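Local coordinates for protein glucosamine-6-phosphate deaminase (Bacillus subtilis, PDB 2BKV) that is an enzyme of the glucosamine-6-phosphate isomerase/6-phosphogluconolactonase family, with a Rossmann-like fold that here holds 2-phosphoglycolic acid, at residues A[34-39]-A[81-86]. Numbering follows the deposited sequence.
With PGA (2-phosphoglycolic acid), chain C.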
ATOM      1  N   LEU A  34      -2.716   4.652  -0.739  1.00  6.59           N
ATOM      2  CA  LEU A  34      -1.389   4.457  -1.249  1.00  6.80           C
ATOM      3  C   LEU A  34      -0.560   3.553  -0.357  1.00  7.28           C
ATOM      4  O   LEU A  34      -0.886   3.327   0.834  1.00  8.05           O
ATOM      5  CB  LEU A  34      -0.707   5.806  -1.371  1.00  7.21           C
ATOM      6  CG  LEU A  34      -1.413   6.771  -2.342  1.00  8.84           C
ATOM      7  CD1 LEU A  34      -0.729   8.116  -2.406  1.00 12.34           C
ATOM      8  CD2 LEU A  34      -1.576   6.180  -3.740  1.00  8.79           C
ATOM      9  N   ALA A  35       0.564   3.104  -0.905  1.00  8.31           N
ATOM     10  CA  ALA A  35       1.458   2.120  -0.252  1.00  8.84           C
ATOM     11  C   ALA A  35       2.919   2.482  -0.487  1.00  8.51           C
ATOM     12  O   ALA A  35       3.234   3.311  -1.355  1.00  9.13           O
ATOM     13  CB  ALA A  35       1.163   0.795  -0.785  1.00 11.27           C
ATOM     14  N   THR A  36       3.790   1.892   0.327  1.00  9.27           N
ATOM     15  CA  THR A  36       5.224   2.171   0.208  1.00  9.07           C
ATOM     16  C   THR A  36       5.956   0.878  -0.111  1.00  9.56           C
ATOM     17  O   THR A  36       5.318  -0.052  -0.611  1.00 10.29           O
ATOM     18  CB  THR A  36       5.780   2.851   1.477  1.00 10.28           C
ATOM     19  OG1 THR A  36       5.817   1.895   2.510  1.00 13.81           O
ATOM     20  CG2 THR A  36       4.937   4.043   1.920  1.00 11.62           C
ATOM     21  N   GLY A  37       7.272   0.883   0.071  1.00 10.38           N
ATOM     22  CA  GLY A  37       8.112  -0.245  -0.241  1.00  8.55           C
ATOM     23  C   GLY A  37       8.690  -0.162  -1.658  1.00  8.68           C
ATOM     24  O   GLY A  37       8.492   0.821  -2.376  1.00  9.31           O
ATOM     25  N   GLY A  38       9.406  -1.210  -2.056  1.00  8.37           N
ATOM     26  CA  GLY A  38      10.037  -1.268  -3.352  1.00  7.88           C
ATOM     27  C   GLY A  38       9.039  -1.363  -4.491  1.00  7.82           C
ATOM     28  O   GLY A  38       9.247  -0.795  -5.575  1.00  8.99           O
ATOM     29  N   THR A  39       7.967  -2.119  -4.268  1.00  8.27           N
ATOM     30  CA  THR A  39       7.107  -2.472  -5.381  1.00  7.61           C
ATOM     31  C   THR A  39       6.493  -1.263  -6.091  1.00  6.75           C
ATOM     32  O   THR A  39       6.581  -1.192  -7.317  1.00  6.01           O
ATOM     33  CB  THR A  39       6.045  -3.452  -4.982  1.00  8.76           C
ATOM     34  OG1 THR A  39       6.641  -4.576  -4.330  1.00 11.51           O
ATOM     35  CG2 THR A  39       5.340  -3.939  -6.185  1.00 10.04           C
ATOM     36  N   HIS A  81       6.090   8.612   6.124  1.00  8.19           N
ATOM     37  CA  HIS A  81       5.859  10.044   5.821  1.00  8.52           C
ATOM     38  C   HIS A  81       6.998  10.505   4.880  1.00  7.36           C
ATOM     39  O   HIS A  81       6.773  11.124   3.864  1.00  7.77           O
ATOM     40  CB  HIS A  81       5.916  10.957   7.073  1.00  9.44           C
ATOM     41  CG  HIS A  81       4.661  11.044   7.875  1.00 13.66           C
ATOM     42  ND1 HIS A  81       4.290  10.086   8.791  1.00 15.18           N
ATOM     43  CD2 HIS A  81       3.719  12.013   7.936  1.00 12.60           C
ATOM     44  CE1 HIS A  81       3.161  10.457   9.374  1.00 14.69           C
ATOM     45  NE2 HIS A  81       2.785  11.615   8.863  1.00 16.49           N
ATOM     46  N   PHE A  82       8.236  10.247   5.278  1.00  7.93           N
ATOM     47  CA  PHE A  82       9.395  10.668   4.507  1.00  7.73           C
ATOM     48  C   PHE A  82       9.370  10.037   3.120  1.00  7.30           C
ATOM     49  O   PHE A  82       9.614  10.711   2.120  1.00  6.49           O
ATOM     50  CB  PHE A  82      10.668  10.294   5.258  1.00  9.38           C
ATOM     51  CG  PHE A  82      11.949  10.748   4.571  1.00  9.59           C
ATOM     52  CD1 PHE A  82      12.560  11.949   4.901  1.00 12.56           C
ATOM     53  CD2 PHE A  82      12.519   9.978   3.572  1.00 10.94           C
ATOM     54  CE1 PHE A  82      13.747  12.354   4.255  1.00 15.19           C
ATOM     55  CE2 PHE A  82      13.684  10.361   2.931  1.00 14.33           C
ATOM     56  CZ  PHE A  82      14.291  11.557   3.271  1.00 15.36           C
ATOM     57  N   TYR A  83       9.113   8.736   3.067  1.00  6.52           N
ATOM     58  CA  TYR A  83       9.012   8.031   1.768  1.00  6.26           C
ATOM     59  C   TYR A  83       8.023   8.752   0.877  1.00  5.74           C
ATOM     60  O   TYR A  83       8.293   9.007  -0.268  1.00  6.94           O
ATOM     61  CB  TYR A  83       8.595   6.582   1.975  1.00  6.67           C
ATOM     62  CG  TYR A  83       8.371   5.732   0.753  1.00  8.80           C
ATOM     63  CD1 TYR A  83       9.261   4.713   0.382  1.00  8.88           C
ATOM     64  CD2 TYR A  83       7.216   5.877   0.013  1.00  8.87           C
ATOM     65  CE1 TYR A  83       8.988   3.884  -0.669  1.00  7.94           C
ATOM     66  CE2 TYR A  83       6.934   5.068  -1.055  1.00  7.54           C
ATOM     67  CZ  TYR A  83       7.828   4.096  -1.433  1.00  7.11           C
ATOM     68  OH  TYR A  83       7.484   3.276  -2.493  1.00  9.01           O
ATOM     69  N   MET A  84       6.811   8.986   1.367  1.00  6.79           N
ATOM     70  CA  MET A  84       5.747   9.523   0.517  1.00  6.36           C
ATOM     71  C   MET A  84       6.076  10.904   0.026  1.00  6.54           C
ATOM     72  O   MET A  84       5.757  11.260  -1.129  1.00  7.44           O
ATOM     73  CB  MET A  84       4.411   9.480   1.209  1.00  6.53           C
ATOM     74  CG  MET A  84       3.887   8.057   1.402  1.00  7.01           C
ATOM     75  SD  MET A  84       3.690   7.087  -0.107  1.00  8.02           S
ATOM     76  CE  MET A  84       2.543   8.092  -1.018  1.00 10.43           C
ATOM     77  N   ASN A  85       6.663  11.718   0.902  1.00  6.78           N
ATOM     78  CA  ASN A  85       7.039  13.023   0.483  1.00  9.62           C
ATOM     79  C   ASN A  85       8.120  13.001  -0.565  1.00  8.96           C
ATOM     80  O   ASN A  85       8.061  13.752  -1.504  1.00 10.45           O
ATOM     81  CB  ASN A  85       7.398  13.920   1.654  1.00 10.37           C
ATOM     82  CG  ASN A  85       6.672  15.225   1.566  1.00 18.70           C
ATOM     83  OD1 ASN A  85       5.661  15.403   2.201  1.00 24.12           O
ATOM     84  ND2 ASN A  85       7.099  16.070   0.654  1.00 20.97           N
ATOM     85  N   ASP A  86       9.098  12.127  -0.403  1.00  8.69           N
ATOM     86  CA  ASP A  86      10.259  12.076  -1.278  1.00  9.84           C
ATOM     87  C   ASP A  86       9.892  11.524  -2.618  1.00 10.46           C
ATOM     88  O   ASP A  86      10.277  12.065  -3.657  1.00 12.28           O
ATOM     89  CB  ASP A  86      11.280  11.146  -0.649  1.00 10.13           C
ATOM     90  CG  ASP A  86      12.540  11.068  -1.450  1.00 11.81           C
ATOM     91  OD1 ASP A  86      13.216  12.116  -1.623  1.00 20.45           O
ATOM     92  OD2 ASP A  86      12.867   9.948  -1.898  1.00 20.73           O
TER
HETATM   93  P   PGA C1242       7.883  -4.406  -0.925  1.00 16.86           P
HETATM   94  O1P PGA C1242       6.926  -4.543   0.378  1.00 17.96           O
HETATM   95  O2P PGA C1242       9.117  -3.653  -0.331  1.00 15.88           O
HETATM   96  O3P PGA C1242       8.215  -5.839  -1.318  1.00 18.81           O
HETATM   97  O4P PGA C1242       7.036  -3.647  -1.939  1.00 15.83           O
HETATM   98  C2  PGA C1242       5.777  -5.379   0.291  1.00 17.61           C
HETATM   99  C1  PGA C1242       4.947  -5.199   1.531  1.00 16.07           C
HETATM  100  O1  PGA C1242       5.731  -5.472   2.680  1.00 18.15           O
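Y83 OH donates to G37 O, 2.7 Å away, in the plane of that carbonyl and with a C=O...donor angle of 145°. The same peptide also meets the ligand, since G38 N gives its hydrogen to PGA O2P at 3.0 Å. With CG anti to the backbone N (chi1 177°), the Y83 ring reaches out from helix 80-89 and lies alongside the T36 side chain, the two pointing in opposite directions. T36 CB sits over the middle of one ring face, 3.6 Å from the centroid, a CH-pi contact, while T36 CG2 lies 3.5 Å from Y83 CD2. Beside this, M84 folds back through bends at chi2 and chi3, bringing its CE to 3.6 Å from L34 CD1, with Y44 of helix 41-53 packing against both residues. Y83 and M84, neighbours on helix 80-89, thus pack against the loop. On the ligand side, T39 grips PGA O4P twice, through its N at 2.9 Å and its OG1 at 2.6 Å; H138 and K202 also bond the ligand. Leading from strand 31-34 into helix 41-53, the glycine-containing loop contributes G38 and T39 to the phosphate-binding site at the carboxyl end of a parallel strand, as in Rossmann-like folds.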